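Long-range contacts in inactive glucansucrase (Lactobacillus reuteri, PDB 5JBD), which belongs to glycosyl hydrolase family 70, has a TIM-barrel fold and binds a calcium ion: residues A[92-97]-A[127-132]; A[458-463]-A[645-650]. One frame throughout, in Å; residues are numbered along the deposited sequence.

Contact 1: A[92-97]-A[127-132]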
loop_
_atom_site.group_PDB
_atom_site.type_symbol
_atom_site.label_atom_id
_atom_site.label_comp_id
_atom_site.label_asym_id
_atom_site.label_seq_id
_atom_site.Cartn_x
_atom_site.Cartn_y
_atom_site.Cartn_z
ATOM N N VAL A 92 18.663 -35.485 -0.294
ATOM C CA VAL A 92 18.402 -34.644 -1.471
ATOM C C VAL A 92 19.187 -35.139 -2.693
ATOM O O VAL A 92 18.691 -35.074 -3.816
ATOM C CB VAL A 92 18.674 -33.140 -1.163
ATOM C CG1 VAL A 92 18.488 -32.264 -2.404
ATOM C CG2 VAL A 92 17.753 -32.659 -0.039
ATOM N N GLN A 93 20.388 -35.668 -2.469
ATOM C CA GLN A 93 21.165 -36.297 -3.529
ATOM C C GLN A 93 20.379 -37.442 -4.162
ATOM O O GLN A 93 20.269 -37.533 -5.391
ATOM C CB GLN A 93 22.513 -36.800 -2.984
ATOM C CG GLN A 93 23.436 -37.457 -4.013
ATOM C CD GLN A 93 24.718 -37.999 -3.406
ATOM O OE1 GLN A 93 24.810 -38.167 -2.204
ATOM N NE2 GLN A 93 25.710 -38.277 -4.242
ATOM N N ALA A 94 19.840 -38.320 -3.321
ATOM C CA ALA A 94 19.044 -39.448 -3.807
ATOM C C ALA A 94 17.788 -38.943 -4.512
ATOM O O ALA A 94 17.420 -39.486 -5.552
ATOM C CB ALA A 94 18.698 -40.406 -2.674
ATOM N N GLN A 95 17.173 -37.876 -3.989
ATOM C CA GLN A 95 16.030 -37.243 -4.669
ATOM C C GLN A 95 16.386 -36.683 -6.043
ATOM O O GLN A 95 15.624 -36.852 -6.999
ATOM C CB GLN A 95 15.422 -36.113 -3.847
ATOM C CG GLN A 95 14.645 -36.518 -2.603
ATOM C CD GLN A 95 14.165 -35.294 -1.850
ATOM O OE1 GLN A 95 13.463 -34.456 -2.407
ATOM N NE2 GLN A 95 14.573 -35.163 -0.592
ATOM N N PHE A 96 17.547 -36.035 -6.144
ATOM C CA PHE A 96 18.028 -35.516 -7.429
ATOM C C PHE A 96 18.157 -36.627 -8.463
ATOM O O PHE A 96 17.682 -36.489 -9.592
ATOM C CB PHE A 96 19.365 -34.794 -7.260
ATOM C CG PHE A 96 19.931 -34.265 -8.542
ATOM C CD1 PHE A 96 19.491 -33.047 -9.057
ATOM C CD2 PHE A 96 20.910 -34.964 -9.228
ATOM C CE1 PHE A 96 20.009 -32.548 -10.237
ATOM C CE2 PHE A 96 21.429 -34.473 -10.421
ATOM C CZ PHE A 96 20.978 -33.261 -10.923
ATOM N N ILE A 97 18.782 -37.729 -8.064
ATOM C CA ILE A 97 18.998 -38.880 -8.950
ATOM C C ILE A 97 17.661 -39.456 -9.429
ATOM O O ILE A 97 17.448 -39.620 -10.639
ATOM C CB ILE A 97 19.892 -39.960 -8.269
ATOM C CG1 ILE A 97 21.319 -39.415 -8.073
ATOM C CG2 ILE A 97 19.945 -41.247 -9.096
ATOM C CD1 ILE A 97 22.166 -40.183 -7.071
ATOM N N THR A 127 29.105 -44.744 -1.527
ATOM C CA THR A 127 29.820 -44.951 -2.789
ATOM C C THR A 127 28.869 -45.315 -3.947
ATOM O O THR A 127 29.135 -44.949 -5.091
ATOM C CB THR A 127 30.960 -45.992 -2.664
ATOM O OG1 THR A 127 30.446 -47.220 -2.151
ATOM C CG2 THR A 127 32.065 -45.480 -1.737
ATOM N N VAL A 128 27.757 -45.992 -3.648
ATOM C CA VAL A 128 26.718 -46.276 -4.657
ATOM C C VAL A 128 26.048 -44.976 -5.148
ATOM O O VAL A 128 25.888 -44.788 -6.358
ATOM C CB VAL A 128 25.646 -47.273 -4.134
ATOM C CG1 VAL A 128 24.448 -47.376 -5.086
ATOM C CG2 VAL A 128 26.273 -48.644 -3.910
ATOM N N LEU A 129 25.656 -44.101 -4.220
ATOM C CA LEU A 129 25.067 -42.796 -4.591
ATOM C C LEU A 129 26.042 -41.948 -5.410
ATOM O O LEU A 129 25.642 -41.316 -6.385
ATOM C CB LEU A 129 24.616 -41.989 -3.364
ATOM C CG LEU A 129 23.368 -42.429 -2.604
ATOM C CD1 LEU A 129 23.119 -41.472 -1.449
ATOM C CD2 LEU A 129 22.145 -42.501 -3.507
ATOM N N ALA A 130 27.313 -41.933 -5.008
ATOM C CA ALA A 130 28.336 -41.161 -5.716
ATOM C C ALA A 130 28.488 -41.677 -7.139
ATOM O O ALA A 130 28.529 -40.901 -8.089
ATOM C CB ALA A 130 29.665 -41.226 -4.973
ATOM N N ASN A 131 28.557 -42.999 -7.273
ATOM C CA ASN A 131 28.659 -43.653 -8.569
ATOM C C ASN A 131 27.446 -43.388 -9.465
ATOM O O ASN A 131 27.624 -43.082 -10.647
ATOM C CB ASN A 131 28.894 -45.154 -8.377
ATOM C CG ASN A 131 29.189 -45.879 -9.665
ATOM O OD1 ASN A 131 28.331 -46.582 -10.207
ATOM N ND2 ASN A 131 30.406 -45.731 -10.159
ATOM N N MET A 132 26.237 -43.483 -8.912
ATOM C CA MET A 132 25.027 -43.122 -9.663
ATOM C C MET A 132 25.040 -41.643 -10.078
ATOM O O MET A 132 24.694 -41.320 -11.211
ATOM C CB MET A 132 23.756 -43.428 -8.866
ATOM C CG MET A 132 23.497 -44.912 -8.682
ATOM S SD MET A 132 22.024 -45.210 -7.686
ATOM C CE MET A 132 21.523 -46.847 -8.224
#
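Two helices of a small helical bundle, 90-101 and 126-147, meet here through Gln-93, Ala-94 and Ile-97 on one side and Leu-129 and Met-132 on the other. The axes of the two segments come within 10.4 Å and cross at 38°, running in roughly the same direction. The side chain of Leu-129 lies between the helices, and its two methyls have different neighbours. CD2 meets CB of Ala-94 at 4.1 Å. CD1 lies 3.8 Å from OE1 of Gln-93. Gln-93 is fully extended as far as its amide, with CG anti to the backbone N (chi1 -179°). It reaches obliquely across Leu-129 and brings the amide beside the backbone of the second helix. NE2 of Gln-93 ends 3.7 Å from O of Leu-129, a contact and not a hydrogen bond. One turn further along, Ile-97 approaches with its terminal methyl. CD1 of Ile-97 touches O of Leu-129 at 3.7 Å and CB of Met-132 at 4.0 Å. The side chains of Ile-97 and Met-132 cross at about a right angle. Met-132 touches Ile-97 through CB. No hydrogen bond joins the two segments; the contact is mainly apolar packing. Phe-96, on another face of the first helix, packs on Phe-160 and Ile-157 of helix 151-162 and on Leu-136 of helix 126-147. Ile-97 follows Ala-94 by three residues and Gln-93 by four, which puts all three on one face, the packing face typical of an alpha-helical bundle.

Contact 2: A[458-463]-A[645-650]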
loop_
_atom_site.group_PDB
_atom_site.type_symbol
_atom_site.label_atom_id
_atom_site.label_comp_id
_atom_site.label_asym_id
_atom_site.label_seq_id
_atom_site.Cartn_x
_atom_site.Cartn_y
_atom_site.Cartn_z
ATOM N N ASP A 458 -16.095 19.636 10.927
ATOM C CA ASP A 458 -14.837 19.204 11.510
ATOM C C ASP A 458 -14.285 17.944 10.832
ATOM O O ASP A 458 -13.995 16.931 11.485
ATOM C CB ASP A 458 -14.949 19.062 13.037
ATOM C CG ASP A 458 -14.990 20.419 13.740
ATOM O OD1 ASP A 458 -14.077 21.236 13.521
ATOM O OD2 ASP A 458 -15.946 20.660 14.499
ATOM N N THR A 459 -14.185 18.027 9.511
ATOM C CA THR A 459 -13.490 17.032 8.715
ATOM C C THR A 459 -13.175 17.534 7.311
ATOM O O THR A 459 -13.846 18.422 6.798
ATOM C CB THR A 459 -14.305 15.692 8.608
ATOM O OG1 THR A 459 -13.464 14.654 8.088
ATOM C CG2 THR A 459 -15.521 15.848 7.729
ATOM N N VAL A 460 -12.147 16.950 6.690
ATOM C CA VAL A 460 -11.953 17.055 5.252
ATOM C C VAL A 460 -12.420 15.725 4.646
ATOM O O VAL A 460 -11.732 14.717 4.769
ATOM C CB VAL A 460 -10.483 17.352 4.868
ATOM C CG1 VAL A 460 -10.342 17.467 3.351
ATOM C CG2 VAL A 460 -9.999 18.619 5.566
ATOM N N PRO A 461 -13.609 15.708 4.016
ATOM C CA PRO A 461 -14.079 14.463 3.417
ATOM C C PRO A 461 -13.294 14.099 2.165
ATOM O O PRO A 461 -12.851 15.004 1.432
ATOM C CB PRO A 461 -15.515 14.782 3.054
ATOM C CG PRO A 461 -15.491 16.232 2.717
ATOM C CD PRO A 461 -14.523 16.828 3.709
ATOM N N GLN A 462 -13.138 12.787 1.946
ATOM C CA GLN A 462 -12.453 12.242 0.791
ATOM C C GLN A 462 -13.416 11.360 -0.011
ATOM O O GLN A 462 -13.918 10.375 0.516
ATOM C CB GLN A 462 -11.217 11.460 1.244
ATOM C CG GLN A 462 -10.492 10.612 0.193
ATOM C CD GLN A 462 -10.691 9.108 0.409
ATOM O OE1 GLN A 462 -10.209 8.559 1.395
ATOM N NE2 GLN A 462 -11.397 8.448 -0.506
ATOM N N VAL A 463 -13.644 11.734 -1.275
ATOM C CA VAL A 463 -14.480 10.982 -2.219
ATOM C C VAL A 463 -13.599 9.960 -2.972
ATOM O O VAL A 463 -12.407 10.223 -3.213
ATOM C CB VAL A 463 -15.174 11.945 -3.206
ATOM C CG1 VAL A 463 -15.989 11.175 -4.241
ATOM C CG2 VAL A 463 -16.048 12.948 -2.464
ATOM N N ALA A 645 -13.783 26.322 10.076
ATOM C CA ALA A 645 -14.527 26.526 8.833
ATOM C C ALA A 645 -13.648 26.573 7.568
ATOM O O ALA A 645 -14.073 26.119 6.478
ATOM C CB ALA A 645 -15.388 27.785 8.943
ATOM N N ALA A 646 -12.423 27.090 7.688
ATOM C CA ALA A 646 -11.534 27.141 6.523
ATOM C C ALA A 646 -11.044 25.751 6.131
ATOM O O ALA A 646 -11.099 25.385 4.952
ATOM C CB ALA A 646 -10.370 28.090 6.751
ATOM N N LEU A 647 -10.585 24.963 7.096
ATOM C CA LEU A 647 -10.125 23.607 6.779
ATOM C C LEU A 647 -11.296 22.749 6.282
ATOM O O LEU A 647 -11.129 21.955 5.339
ATOM C CB LEU A 647 -9.466 22.941 7.983
ATOM C CG LEU A 647 -8.748 21.622 7.663
ATOM C CD1 LEU A 647 -7.527 21.877 6.785
ATOM C CD2 LEU A 647 -8.322 20.916 8.933
ATOM N N ASP A 648 -12.462 22.925 6.902
ATOM C CA ASP A 648 -13.705 22.223 6.489
ATOM C C ASP A 648 -14.122 22.526 5.061
ATOM O O ASP A 648 -14.825 21.723 4.446
ATOM C CB ASP A 648 -14.905 22.587 7.399
ATOM C CG ASP A 648 -14.854 21.953 8.776
ATOM O OD1 ASP A 648 -13.986 21.109 9.055
ATOM O OD2 ASP A 648 -15.740 22.278 9.603
ATOM N N SER A 649 -13.738 23.694 4.534
ATOM C CA SER A 649 -14.027 24.034 3.131
ATOM C C SER A 649 -13.308 23.139 2.075
ATOM O O SER A 649 -13.688 23.137 0.902
ATOM C CB SER A 649 -13.741 25.529 2.873
ATOM O OG SER A 649 -14.513 26.365 3.721
ATOM N N HIS A 650 -12.296 22.375 2.499
ATOM C CA HIS A 650 -11.581 21.450 1.612
ATOM C C HIS A 650 -12.322 20.127 1.429
ATOM O O HIS A 650 -13.129 19.707 2.290
ATOM C CB HIS A 650 -10.169 21.190 2.140
ATOM C CG HIS A 650 -9.314 22.417 2.148
ATOM N ND1 HIS A 650 -8.196 22.554 1.354
ATOM C CD2 HIS A 650 -9.449 23.591 2.811
ATOM C CE1 HIS A 650 -7.681 23.760 1.533
ATOM N NE2 HIS A 650 -8.423 24.408 2.407
HETATM O O HOH W 1 -15.156 23.359 12.119
#
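The carboxylate of Asp-648 faces the backbone of Asp-458 and Thr-459 and takes an N-H from each. OD2 accepts from N of Asp-458 at 3.0 Å in a fairly straight bond (161°). The donor comes from the syn side, 34° out of the carboxylate plane. OD1 takes a weak, more bent bond from N of Thr-459 at 3.1 Å. CB of Asp-458 points away from segment 645-650, and OD1 of Asp-458 stands 4.4 Å from OD2 of Asp-648. One water donates to both of these oxygens, which probably eases the repulsion. OD1 of Asp-458 is also hydrogen-bonded to OG of Ser-643. The contact sits in the TIM barrel of the family, where strand 460-464 lies beside strand 652-654 in the parallel sheet. Segment 645-650 is the short helical turn and loop that lead into strand 652-654. Val-460 spreads its two methyls over this approach. CG2 touches O of Leu-647 at 3.5 Å and CG of Leu-647 at 3.9 Å, and the two side chains cross at about a right angle. CG1 of Val-460 lies 3.9 Å from CB of His-650. The ring of His-650 points off the contact, with ND1 hydrogen-bonded to OD2 of Asp-688. CD of Pro-461 meets O of His-650 at 3.5 Å.

Contact 1 closes before contact 2 opens along the chain, and both lie within the one family 70 range. Their centres are about 71 Å apart, and their nearest atoms about 49 Å. They sit on opposite sides of the centre of the chain and share no helix, strand or sheet. Contact 1 is peripheral, its centre about 47 Å from that of the chain, and packs helix on helix. The centre of contact 2 is nearer, at about 24 Å; it joins strand 460-464 to the turn leading into its neighbour, strand 652-654. Its segments are separated by 181 residues, against 29 in contact 1. Thus contact 1 is local in sequence, while contact 2 brings distant parts together in the barrel.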